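Side-chain contacts in putative integron gene cassette protein (Uncultured bacterium, PDB 3FUY), which is of unknown function, though this integron cassette protein of an uncultured salt-marsh bacterium folds as a six-stranded mixed sheet with two long helices: residues B[68-71]-B[72-76]; B[37-40]-B[41-44]; B[117-121]-B[122-126]. All blocks are in the same frame, centred on the assembly; numbering follows the deposited sequence.

Contact 1 (B[68-71]-B[72-76]); sequences KMKG and VRDAQ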
loop_
_atom_site.group_PDB
_atom_site.type_symbol
_atom_site.label_atom_id
_atom_site.label_comp_id
_atom_site.label_asym_id
_atom_site.label_seq_id
_atom_site.Cartn_x
_atom_site.Cartn_y
_atom_site.Cartn_z
ATOM N N LYS B 68 6.748 -6.754 18.646
ATOM C CA LYS B 68 8.098 -6.198 18.678
ATOM C C LYS B 68 8.069 -4.655 18.643
ATOM O O LYS B 68 8.890 -3.995 19.277
ATOM C CB LYS B 68 8.967 -6.756 17.530
ATOM C CG LYS B 68 9.097 -8.282 17.503
ATOM C CD LYS B 68 9.541 -8.834 18.853
ATOM C CE LYS B 68 9.328 -10.356 18.916
ATOM N NZ LYS B 68 9.884 -10.960 20.160
HETATM N N MSE B 69 7.124 -4.079 17.904
HETATM C CA MSE B 69 6.946 -2.618 17.937
HETATM C C MSE B 69 6.653 -2.175 19.361
HETATM O O MSE B 69 7.178 -1.173 19.831
HETATM C CB MSE B 69 5.816 -2.171 17.000
HETATM C CG MSE B 69 6.149 -2.478 15.550
HETATM SE SE MSE B 69 4.667 -2.155 14.329
HETATM C CE MSE B 69 4.684 -0.203 14.306
ATOM N N LYS B 70 5.834 -2.954 20.062
ATOM C CA LYS B 70 5.541 -2.636 21.446
ATOM C C LYS B 70 6.798 -2.808 22.329
ATOM O O LYS B 70 7.059 -2.002 23.215
ATOM C CB LYS B 70 4.394 -3.497 21.963
ATOM C CG LYS B 70 4.042 -3.211 23.432
ATOM C CD LYS B 70 2.862 -4.056 23.904
ATOM C CE LYS B 70 2.497 -3.721 25.347
ATOM N NZ LYS B 70 3.652 -3.870 26.274
ATOM N N GLY B 71 7.587 -3.847 22.071
ATOM C CA GLY B 71 8.781 -4.068 22.872
ATOM C C GLY B 71 9.734 -2.879 22.784
ATOM O O GLY B 71 10.319 -2.449 23.789
ATOM N N VAL B 72 9.889 -2.337 21.578
ATOM C CA VAL B 72 10.737 -1.157 21.385
ATOM C C VAL B 72 10.201 0.094 22.101
ATOM O O VAL B 72 10.956 0.803 22.780
ATOM C CB VAL B 72 10.983 -0.875 19.897
ATOM C CG1 VAL B 72 11.747 0.428 19.712
ATOM C CG2 VAL B 72 11.734 -2.062 19.244
ATOM N N ARG B 73 8.909 0.387 21.973
ATOM C CA ARG B 73 8.423 1.589 22.653
ATOM C C ARG B 73 8.456 1.412 24.186
ATOM O O ARG B 73 8.684 2.372 24.913
ATOM C CB ARG B 73 7.065 2.107 22.105
ATOM C CG ARG B 73 5.917 1.150 22.199
ATOM C CD ARG B 73 4.554 1.859 21.891
ATOM N NE ARG B 73 3.462 0.944 22.217
ATOM C CZ ARG B 73 3.010 0.023 21.377
ATOM N NH1 ARG B 73 3.544 -0.068 20.172
ATOM N NH2 ARG B 73 2.032 -0.800 21.729
ATOM N N ASP B 74 8.277 0.181 24.666
ATOM C CA ASP B 74 8.483 -0.127 26.090
ATOM C C ASP B 74 9.957 0.011 26.518
ATOM O O ASP B 74 10.247 0.513 27.599
ATOM C CB ASP B 74 7.970 -1.535 26.447
ATOM C CG ASP B 74 6.444 -1.658 26.340
ATOM O OD1 ASP B 74 5.752 -0.634 26.123
ATOM O OD2 ASP B 74 5.937 -2.792 26.474
ATOM N N ALA B 75 10.888 -0.446 25.684
ATOM C CA ALA B 75 12.309 -0.201 25.967
ATOM C C ALA B 75 12.600 1.304 26.034
ATOM O O ALA B 75 13.335 1.757 26.912
ATOM C CB ALA B 75 13.221 -0.896 24.930
ATOM N N GLN B 76 12.008 2.069 25.116
ATOM C CA GLN B 76 12.167 3.522 25.089
ATOM C C GLN B 76 11.647 4.143 26.378
ATOM O O GLN B 76 12.301 4.992 26.984
ATOM C CB GLN B 76 11.415 4.130 23.899
ATOM C CG GLN B 76 11.340 5.666 23.932
ATOM C CD GLN B 76 12.686 6.336 23.648
ATOM O OE1 GLN B 76 13.112 6.432 22.500
ATOM N NE2 GLN B 76 13.344 6.821 24.697
#

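Contact 2 (B[37-40]-B[41-44]); sequences IRDF and DNGQ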
loop_
_atom_site.group_PDB
_atom_site.type_symbol
_atom_site.label_atom_id
_atom_site.label_comp_id
_atom_site.label_asym_id
_atom_site.label_seq_id
_atom_site.Cartn_x
_atom_site.Cartn_y
_atom_site.Cartn_z
ATOM N N ILE B 37 3.588 -1.017 8.147
ATOM C CA ILE B 37 2.697 -0.938 9.300
ATOM C C ILE B 37 2.889 0.402 9.995
ATOM O O ILE B 37 3.942 0.688 10.564
ATOM C CB ILE B 37 2.955 -2.093 10.279
ATOM C CG1 ILE B 37 2.750 -3.428 9.584
ATOM C CG2 ILE B 37 2.010 -2.018 11.471
ATOM C CD1 ILE B 37 3.218 -4.635 10.468
ATOM N N ARG B 38 1.871 1.241 9.904
ATOM C CA ARG B 38 1.913 2.561 10.494
ATOM C C ARG B 38 0.986 2.524 11.706
ATOM O O ARG B 38 -0.214 2.320 11.543
ATOM C CB ARG B 38 1.370 3.571 9.467
ATOM C CG ARG B 38 1.038 4.933 10.040
ATOM C CD ARG B 38 2.262 5.579 10.580
ATOM N NE ARG B 38 2.125 7.021 10.810
ATOM C CZ ARG B 38 2.722 7.653 11.815
ATOM N NH1 ARG B 38 3.419 6.950 12.713
ATOM N NH2 ARG B 38 2.620 8.971 11.938
ATOM N N ASP B 39 1.532 2.730 12.902
ATOM C CA ASP B 39 0.731 2.787 14.138
ATOM C C ASP B 39 0.522 4.254 14.509
ATOM O O ASP B 39 1.421 4.897 15.038
ATOM C CB ASP B 39 1.454 2.051 15.295
ATOM C CG ASP B 39 0.624 2.022 16.601
ATOM O OD1 ASP B 39 -0.239 2.905 16.818
ATOM O OD2 ASP B 39 0.843 1.110 17.427
ATOM N N PHE B 40 -0.653 4.793 14.217
ATOM C CA PHE B 40 -0.905 6.212 14.488
ATOM C C PHE B 40 -0.881 6.530 15.977
ATOM O O PHE B 40 -0.234 7.493 16.390
ATOM C CB PHE B 40 -2.263 6.635 13.925
ATOM C CG PHE B 40 -2.296 6.732 12.418
ATOM C CD1 PHE B 40 -1.687 7.801 11.762
ATOM C CD2 PHE B 40 -2.952 5.778 11.668
ATOM C CE1 PHE B 40 -1.742 7.925 10.376
ATOM C CE2 PHE B 40 -3.007 5.878 10.272
ATOM C CZ PHE B 40 -2.395 6.967 9.625
ATOM N N ASP B 41 -1.594 5.717 16.765
ATOM C CA ASP B 41 -1.798 5.977 18.179
ATOM C C ASP B 41 -0.462 6.061 18.930
ATOM O O ASP B 41 -0.271 6.933 19.773
ATOM C CB ASP B 41 -2.701 4.902 18.818
ATOM C CG ASP B 41 -4.175 5.013 18.386
ATOM O OD1 ASP B 41 -4.516 5.904 17.586
ATOM O OD2 ASP B 41 -4.995 4.196 18.863
ATOM N N ASN B 42 0.462 5.153 18.617
ATOM C CA ASN B 42 1.763 5.132 19.278
ATOM C C ASN B 42 2.843 5.899 18.507
ATOM O O ASN B 42 3.971 6.019 18.956
ATOM C CB ASN B 42 2.187 3.691 19.577
ATOM C CG ASN B 42 1.278 3.031 20.610
ATOM O OD1 ASN B 42 1.225 3.471 21.758
ATOM N ND2 ASN B 42 0.535 2.002 20.197
ATOM N N GLY B 43 2.477 6.451 17.357
ATOM C CA GLY B 43 3.421 7.230 16.574
ATOM C C GLY B 43 4.626 6.388 16.164
ATOM O O GLY B 43 5.764 6.775 16.386
ATOM N N GLN B 44 4.371 5.219 15.580
ATOM C CA GLN B 44 5.467 4.375 15.111
ATOM C C GLN B 44 5.249 3.935 13.680
ATOM O O GLN B 44 4.112 3.907 13.192
ATOM C CB GLN B 44 5.586 3.131 15.990
ATOM C CG GLN B 44 6.117 3.373 17.374
ATOM C CD GLN B 44 6.124 2.075 18.178
ATOM O OE1 GLN B 44 5.067 1.594 18.570
ATOM N NE2 GLN B 44 7.314 1.490 18.393
#

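Contact 3 (B[117-121]-B[122-126]); sequences TGASE and VERET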
loop_
_atom_site.group_PDB
_atom_site.type_symbol
_atom_site.label_atom_id
_atom_site.label_comp_id
_atom_site.label_asym_id
_atom_site.label_seq_id
_atom_site.Cartn_x
_atom_site.Cartn_y
_atom_site.Cartn_z
ATOM N N THR B 117 23.628 15.153 19.002
ATOM C CA THR B 117 24.942 15.489 18.456
ATOM C C THR B 117 25.915 15.925 19.556
ATOM O O THR B 117 27.127 15.728 19.433
ATOM C CB THR B 117 24.860 16.597 17.379
ATOM O OG1 THR B 117 24.032 17.664 17.857
ATOM C CG2 THR B 117 24.260 16.060 16.086
ATOM N N GLY B 118 25.381 16.498 20.633
ATOM C CA GLY B 118 26.209 17.029 21.704
ATOM C C GLY B 118 26.531 16.062 22.831
ATOM O O GLY B 118 26.840 16.480 23.952
ATOM N N ALA B 119 26.477 14.766 22.540
ATOM C CA ALA B 119 26.763 13.748 23.550
ATOM C C ALA B 119 28.235 13.354 23.549
ATOM O O ALA B 119 28.839 13.185 22.491
ATOM C CB ALA B 119 25.884 12.520 23.335
ATOM N N SER B 120 28.804 13.195 24.739
ATOM C CA SER B 120 30.207 12.819 24.864
ATOM C C SER B 120 30.426 11.320 24.656
ATOM O O SER B 120 29.507 10.519 24.802
ATOM C CB SER B 120 30.764 13.241 26.228
ATOM O OG SER B 120 30.255 12.427 27.273
ATOM N N GLU B 121 31.656 10.960 24.319
ATOM C CA GLU B 121 32.055 9.565 24.151
ATOM C C GLU B 121 31.429 8.635 25.191
ATOM O O GLU B 121 30.871 7.590 24.851
ATOM C CB GLU B 121 33.578 9.451 24.225
ATOM C CG GLU B 121 34.112 8.062 23.942
ATOM C CD GLU B 121 34.059 7.715 22.470
ATOM O OE1 GLU B 121 33.831 8.633 21.655
ATOM O OE2 GLU B 121 34.252 6.526 22.130
ATOM N N VAL B 122 31.530 9.012 26.460
ATOM C CA VAL B 122 31.054 8.151 27.534
ATOM C C VAL B 122 29.527 8.082 27.572
ATOM O O VAL B 122 28.956 7.017 27.812
ATOM C CB VAL B 122 31.604 8.588 28.910
ATOM C CG1 VAL B 122 30.706 9.637 29.545
ATOM C CG2 VAL B 122 31.753 7.379 29.829
ATOM N N GLU B 123 28.876 9.217 27.332
ATOM C CA GLU B 123 27.418 9.281 27.345
ATOM C C GLU B 123 26.828 8.420 26.242
ATOM O O GLU B 123 25.711 7.918 26.376
ATOM C CB GLU B 123 26.929 10.722 27.194
ATOM C CG GLU B 123 26.961 11.517 28.485
ATOM C CD GLU B 123 26.742 12.996 28.266
ATOM O OE1 GLU B 123 26.807 13.446 27.098
ATOM O OE2 GLU B 123 26.505 13.706 29.269
ATOM N N ARG B 124 27.582 8.263 25.156
ATOM C CA ARG B 124 27.151 7.442 24.032
ATOM C C ARG B 124 27.305 5.971 24.354
ATOM O O ARG B 124 26.389 5.183 24.140
ATOM C CB ARG B 124 27.954 7.768 22.776
ATOM C CG ARG B 124 27.797 9.194 22.324
ATOM C CD ARG B 124 28.425 9.409 20.971
ATOM N NE ARG B 124 28.132 10.750 20.483
ATOM C CZ ARG B 124 27.959 11.057 19.202
ATOM N NH1 ARG B 124 28.043 10.115 18.270
ATOM N NH2 ARG B 124 27.699 12.311 18.858
ATOM N N GLU B 125 28.477 5.606 24.857
ATOM C CA GLU B 125 28.740 4.234 25.243
ATOM C C GLU B 125 27.736 3.807 26.301
ATOM O O GLU B 125 27.284 2.663 26.309
ATOM C CB GLU B 125 30.182 4.085 25.745
ATOM C CG GLU B 125 31.216 4.161 24.617
ATOM C CD GLU B 125 32.643 4.371 25.110
ATOM O OE1 GLU B 125 32.823 4.908 26.227
ATOM O OE2 GLU B 125 33.586 4.010 24.366
ATOM N N THR B 126 27.389 4.740 27.184
ATOM C CA THR B 126 26.398 4.501 28.228
ATOM C C THR B 126 24.977 4.302 27.670
ATOM O O THR B 126 24.274 3.380 28.070
ATOM C CB THR B 126 26.393 5.644 29.270
ATOM O OG1 THR B 126 27.650 5.664 29.961
ATOM C CG2 THR B 126 25.287 5.441 30.283
#

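Contact 1 (B[68-71]-B[72-76])
Gly71 and Ala75 meet one turn apart on the buried part of helix 59-79, where Ala75 N bonds to Gly71 O at 2.8 Å and the Ala75 methyl rests beside that same oxygen. A small residue suits the place, because Ala75 also lies against Leu135 of helix 121-138. Val72 packs as closely: its CG2 comes 3.4 Å from Lys68 O, the carbonyl that its own N-H already grips, while the branched side chain presses on Ile92 and Ile94 of strand 91-100 and on Leu135. Met69, present as selenomethionine, extends the greasy surface toward Ile37.

The solvent side is looser and polar. Lys70 CG stands anti to the backbone N (chi1 180°) and its chain runs straight until a final bend at chi4 of -56° brings NZ to Asp74. The ammonium meets Asp74 OD2 at 2.5 Å on the syn lone pair, a short salt bridge across one helical turn. Arg73 lies between this pair and the hairpin of residues 39 to 44. With CG lodged between backbone N and carbonyl carbon (chi1 60°), its chain turns back along the helix, and Lys70 CA sits 3.5 Å from the guanidinium plane, on one face and nearer its border than its middle. Arg73 NH2 lies 3.6 Å from Lys70 CG, whereas NH1 bonds to Gln44 OE1.

Lys70 NZ and Arg73 NH2 lie 5.7 Å apart, consistent with each cation being drawn to its own acceptor. The chemistry thus sets small and aliphatic groups (Val72, Ala75, Met69) against a charged flank, where Asp74 probably offsets part of the positive charge.

Contact 2 (B[37-40]-B[41-44])
Asn42 is tied twice to the carboxylate of Asp39, once by its side chain and once by its backbone. Asn42 ND2 gives an almost straight bond to Asp39 OD2 (2.9 Å, 177° at the hydrogen), arriving on the syn side but tilted from the carboxylate plane. Asn42 N reaches Asp39 OD1 at 3.0 Å from above that plane. Having CG anti to the backbone N (chi1 -177°) carries the carboxylate across the turn, and the carboxylate and amide planes end 74° apart.

Beneath this clasp the backbone closes a beta hairpin. Asp39 and Gln44 form an antiparallel hydrogen-bonded pair, with Asp39 N 2.9 Å from Gln44 O, and Gly43 N bonds to Phe40 O at 3.1 Å. Gly43 and Gln44 both face Asp39, making a G1 beta bulge; the positive phi of Gly43 is one that glycine adopts readily.

Gln44 O takes a second donor, Arg38 NH1 at 3.2 Å, on the face of its carbonyl opposite to Asp39 N. The oxygen lies in the guanidinium plane, and Arg38 NH2 reaches on to Ala57 O of the second subunit. Farther out, Arg38 CG sits 3.9 Å above the centre of the Phe40 ring, on one face, and the ring packs on Ile62 of the second subunit.

An acidic side chain facing backbone and amide N-H groups is consistent with fixing the turn, while an arginine with several N-H donors couples the hairpin end to the neighbouring subunit.

Contact 3 (B[117-121]-B[122-126])
Ser120 and Arg124 are joined by the first full turn of helix 121-138: Arg124 N bonds to Ser120 O at 3.0 Å, and Glu125 N follows with Glu121 O at 3.1 Å. Before this the chain is extended through Ala119 and Ser120, having left strand 106-116 by way of Thr117 and Gly118, and it bends into the helix at Ser120, the N-cap.

Ser120 and Glu123 complete a capping box. In one direction Ser120 N gives a straight bond to Glu123 OE1 (3.1 Å, 169° at the hydrogen), on the anti side and tilted out of the carboxylate plane; in the other, Glu123 N reaches Ser120 OG through a weak bond of 3.5 Å. Serine suits the cap with its short hydroxyl, and glutamate has the length to return to the backbone.

Arg124 runs back over the loop, with the chain straight out to its NE. Its CG lies 4.0 Å from the Ala119 methyl, and NE bonds to Ala119 O at 3.2 Å, coming in from above the carbonyl plane. NH2 forms a salt bridge with Glu159 on strand 150-160. With an alanine here, the Ala119 carbonyl would probably lose its NE donor and Glu159 its cationic partner, leaving the loop less firmly held to the helix.

On the outer side Glu121 OE2 and Glu125 OE2 stand 3.4 Å apart, their carboxylate planes 78° from parallel. If both are charged they should repel, although the positive end of the helix dipole is likely to ease the cost. The chemistry is that of a helix start where a hydroxyl answers a first-turn N-H and one carboxylate turns back to the N-H of the cap residue.

Along the chain the order is contact 2, contact 1, contact 3. Contact 2 is the hairpin turn between strands 34-39 and 44-49, and contact 1 is the middle of helix 59-79; their centres are 12 Å apart and they touch, Gln44 meeting both Arg73 NH1 and Met69 O. Sheet and helix are therefore joined by bonds from the Gln44 amide to a helix side chain and a helix carbonyl, as well as by packing. Contact 3 stands apart at the start of helix 121-138, with its centre about 22 Å from contact 1 and 29 Å from contact 2. The two helices nevertheless pack together farther along, through Leu135 with Val72 and Ala75. Contact 2 alone of the three reaches another subunit.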